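Local structure of putative uncharacterized protein (Methanosarcina barkeri str. Fusaro, 3P43) at residues Y44-E49 and Y131-T136. The protein is probably a manganese-dependent phosphoesterase of the LigD 3'-phosphoesterase family, which trims 3' ends in DNA repair. Sequence-based numbering, arbitrary orientation.
With MN (manganese (II) ion), chain B.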
ATOM      1  N   TYR A  44      -4.862  -5.970   3.229  1.00 16.45           N
ATOM      2  CA  TYR A  44      -4.493  -4.595   3.507  1.00 14.55           C
ATOM      3  C   TYR A  44      -4.161  -3.867   2.226  1.00 16.45           C
ATOM      4  O   TYR A  44      -3.376  -4.343   1.406  1.00 16.24           O
ATOM      5  CB  TYR A  44      -3.325  -4.534   4.492  1.00 17.90           C
ATOM      6  CG  TYR A  44      -3.706  -4.966   5.891  1.00 19.75           C
ATOM      7  CD1 TYR A  44      -3.923  -4.028   6.892  1.00 16.60           C
ATOM      8  CD2 TYR A  44      -3.861  -6.314   6.207  1.00 16.26           C
ATOM      9  CE1 TYR A  44      -4.282  -4.412   8.171  1.00 17.54           C
ATOM     10  CE2 TYR A  44      -4.221  -6.711   7.490  1.00 16.82           C
ATOM     11  CZ  TYR A  44      -4.429  -5.756   8.466  1.00 17.70           C
ATOM     12  OH  TYR A  44      -4.782  -6.131   9.741  1.00 18.08           O
ATOM     13  N   ASP A  45      -4.784  -2.714   2.042  1.00 16.27           N
ATOM     14  CA  ASP A  45      -4.482  -1.890   0.889  1.00 18.30           C
ATOM     15  C   ASP A  45      -3.446  -0.852   1.288  1.00 16.53           C
ATOM     16  O   ASP A  45      -3.648  -0.076   2.224  1.00 14.39           O
ATOM     17  CB  ASP A  45      -5.751  -1.251   0.332  1.00 16.75           C
ATOM     18  CG  ASP A  45      -6.676  -2.271  -0.295  1.00 20.20           C
ATOM     19  OD1 ASP A  45      -6.231  -2.985  -1.215  1.00 21.87           O
ATOM     20  OD2 ASP A  45      -7.840  -2.370   0.130  1.00 18.33           O
ATOM     21  N   PHE A  46      -2.314  -0.890   0.592  1.00 14.80           N
ATOM     22  CA  PHE A  46      -1.218   0.033   0.820  1.00 14.66           C
ATOM     23  C   PHE A  46      -1.208   1.075  -0.303  1.00 15.83           C
ATOM     24  O   PHE A  46      -1.130   0.722  -1.477  1.00 14.05           O
ATOM     25  CB  PHE A  46       0.111  -0.733   0.861  1.00 13.89           C
ATOM     26  CG  PHE A  46       1.307   0.150   1.008  1.00 12.66           C
ATOM     27  CD1 PHE A  46       1.621   0.712   2.232  1.00 12.05           C
ATOM     28  CD2 PHE A  46       2.112   0.428  -0.079  1.00 13.31           C
ATOM     29  CE1 PHE A  46       2.715   1.533   2.369  1.00 14.41           C
ATOM     30  CE2 PHE A  46       3.212   1.248   0.054  1.00 15.29           C
ATOM     31  CZ  PHE A  46       3.512   1.806   1.278  1.00 11.95           C
ATOM     32  N   ARG A  47      -1.295   2.350   0.061  1.00 13.58           N
ATOM     33  CA  ARG A  47      -1.442   3.415  -0.927  1.00 14.83           C
ATOM     34  C   ARG A  47      -0.423   4.530  -0.742  1.00 15.95           C
ATOM     35  O   ARG A  47      -0.202   5.004   0.372  1.00 15.78           O
ATOM     36  CB  ARG A  47      -2.842   4.021  -0.855  1.00 15.82           C
ATOM     37  CG  ARG A  47      -3.976   3.017  -0.869  1.00 17.55           C
ATOM     38  CD  ARG A  47      -5.304   3.741  -0.941  1.00 17.15           C
ATOM     39  NE  ARG A  47      -6.396   2.900  -0.488  1.00 20.91           N
ATOM     40  CZ  ARG A  47      -6.961   1.958  -1.229  1.00 18.79           C
ATOM     41  NH1 ARG A  47      -6.527   1.743  -2.464  1.00 21.15           N
ATOM     42  NH2 ARG A  47      -7.954   1.232  -0.734  1.00 18.55           N
ATOM     43  N   LEU A  48       0.174   4.957  -1.850  1.00 14.78           N
ATOM     44  CA  LEU A  48       1.140   6.052  -1.851  1.00 15.59           C
ATOM     45  C   LEU A  48       0.623   7.183  -2.722  1.00 14.87           C
ATOM     46  O   LEU A  48       0.186   6.955  -3.856  1.00 12.62           O
ATOM     47  CB  LEU A  48       2.481   5.585  -2.420  1.00 15.24           C
ATOM     48  CG  LEU A  48       3.328   4.602  -1.618  1.00 14.08           C
ATOM     49  CD1 LEU A  48       4.488   4.104  -2.469  1.00 14.07           C
ATOM     50  CD2 LEU A  48       3.834   5.242  -0.331  1.00 16.13           C
ATOM     51  N   GLU A  49       0.672   8.403  -2.203  1.00 12.83           N
ATOM     52  CA  GLU A  49       0.285   9.557  -3.003  1.00 17.38           C
ATOM     53  C   GLU A  49       1.363   9.851  -4.029  1.00 17.43           C
ATOM     54  O   GLU A  49       2.499  10.170  -3.676  1.00 18.95           O
ATOM     55  CB  GLU A  49       0.047  10.799  -2.144  1.00 17.85           C
ATOM     56  CG  GLU A  49      -0.219  12.047  -2.981  1.00 24.69           C
ATOM     57  CD  GLU A  49      -0.432  13.294  -2.146  1.00 26.64           C
ATOM     58  OE1 GLU A  49      -0.661  13.162  -0.924  1.00 26.75           O
ATOM     59  OE2 GLU A  49      -0.379  14.405  -2.716  1.00 27.55           O
ATOM     60  N   TYR A 131      11.021   1.639   3.115  1.00 17.18           N
ATOM     61  CA  TYR A 131      10.301   0.492   2.586  1.00 15.35           C
ATOM     62  C   TYR A 131      10.552   0.375   1.091  1.00 15.69           C
ATOM     63  O   TYR A 131      10.760   1.381   0.418  1.00 16.90           O
ATOM     64  CB  TYR A 131       8.805   0.631   2.869  1.00 15.63           C
ATOM     65  CG  TYR A 131       8.447   0.281   4.286  1.00 15.44           C
ATOM     66  CD1 TYR A 131       7.775  -0.895   4.579  1.00 12.43           C
ATOM     67  CD2 TYR A 131       8.806   1.115   5.342  1.00 18.27           C
ATOM     68  CE1 TYR A 131       7.458  -1.230   5.881  1.00 17.36           C
ATOM     69  CE2 TYR A 131       8.488   0.791   6.649  1.00 15.65           C
ATOM     70  CZ  TYR A 131       7.820  -0.386   6.912  1.00 15.54           C
ATOM     71  OH  TYR A 131       7.501  -0.726   8.205  1.00 18.96           O
ATOM     72  N   VAL A 132      10.534  -0.854   0.580  1.00 15.52           N
ATOM     73  CA  VAL A 132      10.866  -1.113  -0.817  1.00 16.82           C
ATOM     74  C   VAL A 132       9.783  -1.935  -1.510  1.00 14.89           C
ATOM     75  O   VAL A 132       9.274  -2.910  -0.955  1.00 14.94           O
ATOM     76  CB  VAL A 132      12.237  -1.848  -0.947  1.00 20.54           C
ATOM     77  CG1 VAL A 132      12.651  -1.998  -2.414  1.00 18.67           C
ATOM     78  CG2 VAL A 132      13.320  -1.106  -0.173  1.00 17.34           C
ATOM     79  N   LEU A 133       9.423  -1.517  -2.719  1.00 15.58           N
ATOM     80  CA  LEU A 133       8.553  -2.298  -3.592  1.00 15.55           C
ATOM     81  C   LEU A 133       9.304  -2.635  -4.878  1.00 18.52           C
ATOM     82  O   LEU A 133       9.763  -1.736  -5.588  1.00 17.71           O
ATOM     83  CB  LEU A 133       7.277  -1.521  -3.920  1.00 16.46           C
ATOM     84  CG  LEU A 133       6.277  -1.345  -2.768  1.00 15.81           C
ATOM     85  CD1 LEU A 133       5.321  -0.204  -3.048  1.00 21.19           C
ATOM     86  CD2 LEU A 133       5.517  -2.631  -2.516  1.00 16.10           C
ATOM     87  N   ILE A 134       9.441  -3.928  -5.170  1.00 15.82           N
ATOM     88  CA  ILE A 134      10.129  -4.374  -6.383  1.00 17.51           C
ATOM     89  C   ILE A 134       9.217  -5.271  -7.198  1.00 16.74           C
ATOM     90  O   ILE A 134       8.755  -6.298  -6.708  1.00 18.94           O
ATOM     91  CB  ILE A 134      11.417  -5.160  -6.056  1.00 19.99           C
ATOM     92  CG1 ILE A 134      12.318  -4.356  -5.119  1.00 21.98           C
ATOM     93  CG2 ILE A 134      12.175  -5.516  -7.329  1.00 17.34           C
ATOM     94  CD1 ILE A 134      13.628  -5.048  -4.814  1.00 18.98           C
ATOM     95  N   ARG A 135       8.954  -4.890  -8.444  1.00 16.39           N
ATOM     96  CA  ARG A 135       8.045  -5.670  -9.272  1.00 17.46           C
ATOM     97  C   ARG A 135       8.785  -6.846  -9.882  1.00 19.72           C
ATOM     98  O   ARG A 135       9.752  -6.659 -10.616  1.00 20.46           O
ATOM     99  CB  ARG A 135       7.416  -4.818 -10.375  1.00 17.22           C
ATOM    100  CG  ARG A 135       6.287  -5.540 -11.108  1.00 20.36           C
ATOM    101  CD  ARG A 135       5.661  -4.667 -12.185  1.00 22.22           C
ATOM    102  NE  ARG A 135       6.519  -4.546 -13.359  1.00 18.55           N
ATOM    103  CZ  ARG A 135       6.289  -3.707 -14.364  1.00 22.05           C
ATOM    104  NH1 ARG A 135       5.235  -2.905 -14.326  1.00 25.93           N
ATOM    105  NH2 ARG A 135       7.121  -3.659 -15.399  1.00 27.53           N
ATOM    106  N   THR A 136       8.334  -8.055  -9.564  1.00 19.16           N
ATOM    107  CA  THR A 136       8.949  -9.259 -10.101  1.00 18.44           C
ATOM    108  C   THR A 136       8.960  -9.230 -11.632  1.00 19.58           C
ATOM    109  O   THR A 136       8.027  -8.720 -12.255  1.00 19.66           O
ATOM    110  CB  THR A 136       8.226 -10.534  -9.613  1.00 17.74           C
ATOM    111  OG1 THR A 136       8.931 -11.692 -10.083  1.00 19.39           O
ATOM    112  CG2 THR A 136       6.792 -10.577 -10.129  1.00 20.64           C
TER
HETATM  113 MN    MN B 152      -8.747  -3.883  -1.237  1.00 21.87          MN
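Phe-46 and Leu-133 both leave their strands toward the barrel interior, and their first torsions place the ring and a methyl side by side. In Phe-46 the ring carbon CG stands anti to the backbone N (chi1 176°), which carries the ring out towards strand 130-135. In Leu-133, CG lies anti to the carbonyl carbon (chi1 -71°), and its CD1 branch reaches back to the ring. Phe-46 CE2 and Leu-133 CD1 are 4.0 Å apart. The methyl comes to the ring at a slant. Leu-48, two residues along the same strand, adds a second apolar touch to this methyl, with its CD1 4.4 Å from Leu-133 CD1. No hydrogen bond joins the two segments, and the CA atoms of Phe-46 and Leu-133 are 11.0 Å apart. The strands therefore face each other across the core through side chains alone.

The alternation of strand 42-50 turns Asp-45 and Arg-47 away from this core. Asp-45 OD2 binds manganese at 2.2 Å, and His-37 and His-43 complete the protein ligands. Arg-47 NH2 lies 3.7 Å from Asp-45 OD2, a long, purely electrostatic pairing. One strand thus serves both the metal site and the core.

Phe-147 of strand 145-149 touches both Phe-46 and Leu-133. Val-34 of strand 31-38 and Leu-122 of strand 117-123 also pack on Phe-46, within the curled antiparallel sheet of the beta barrel.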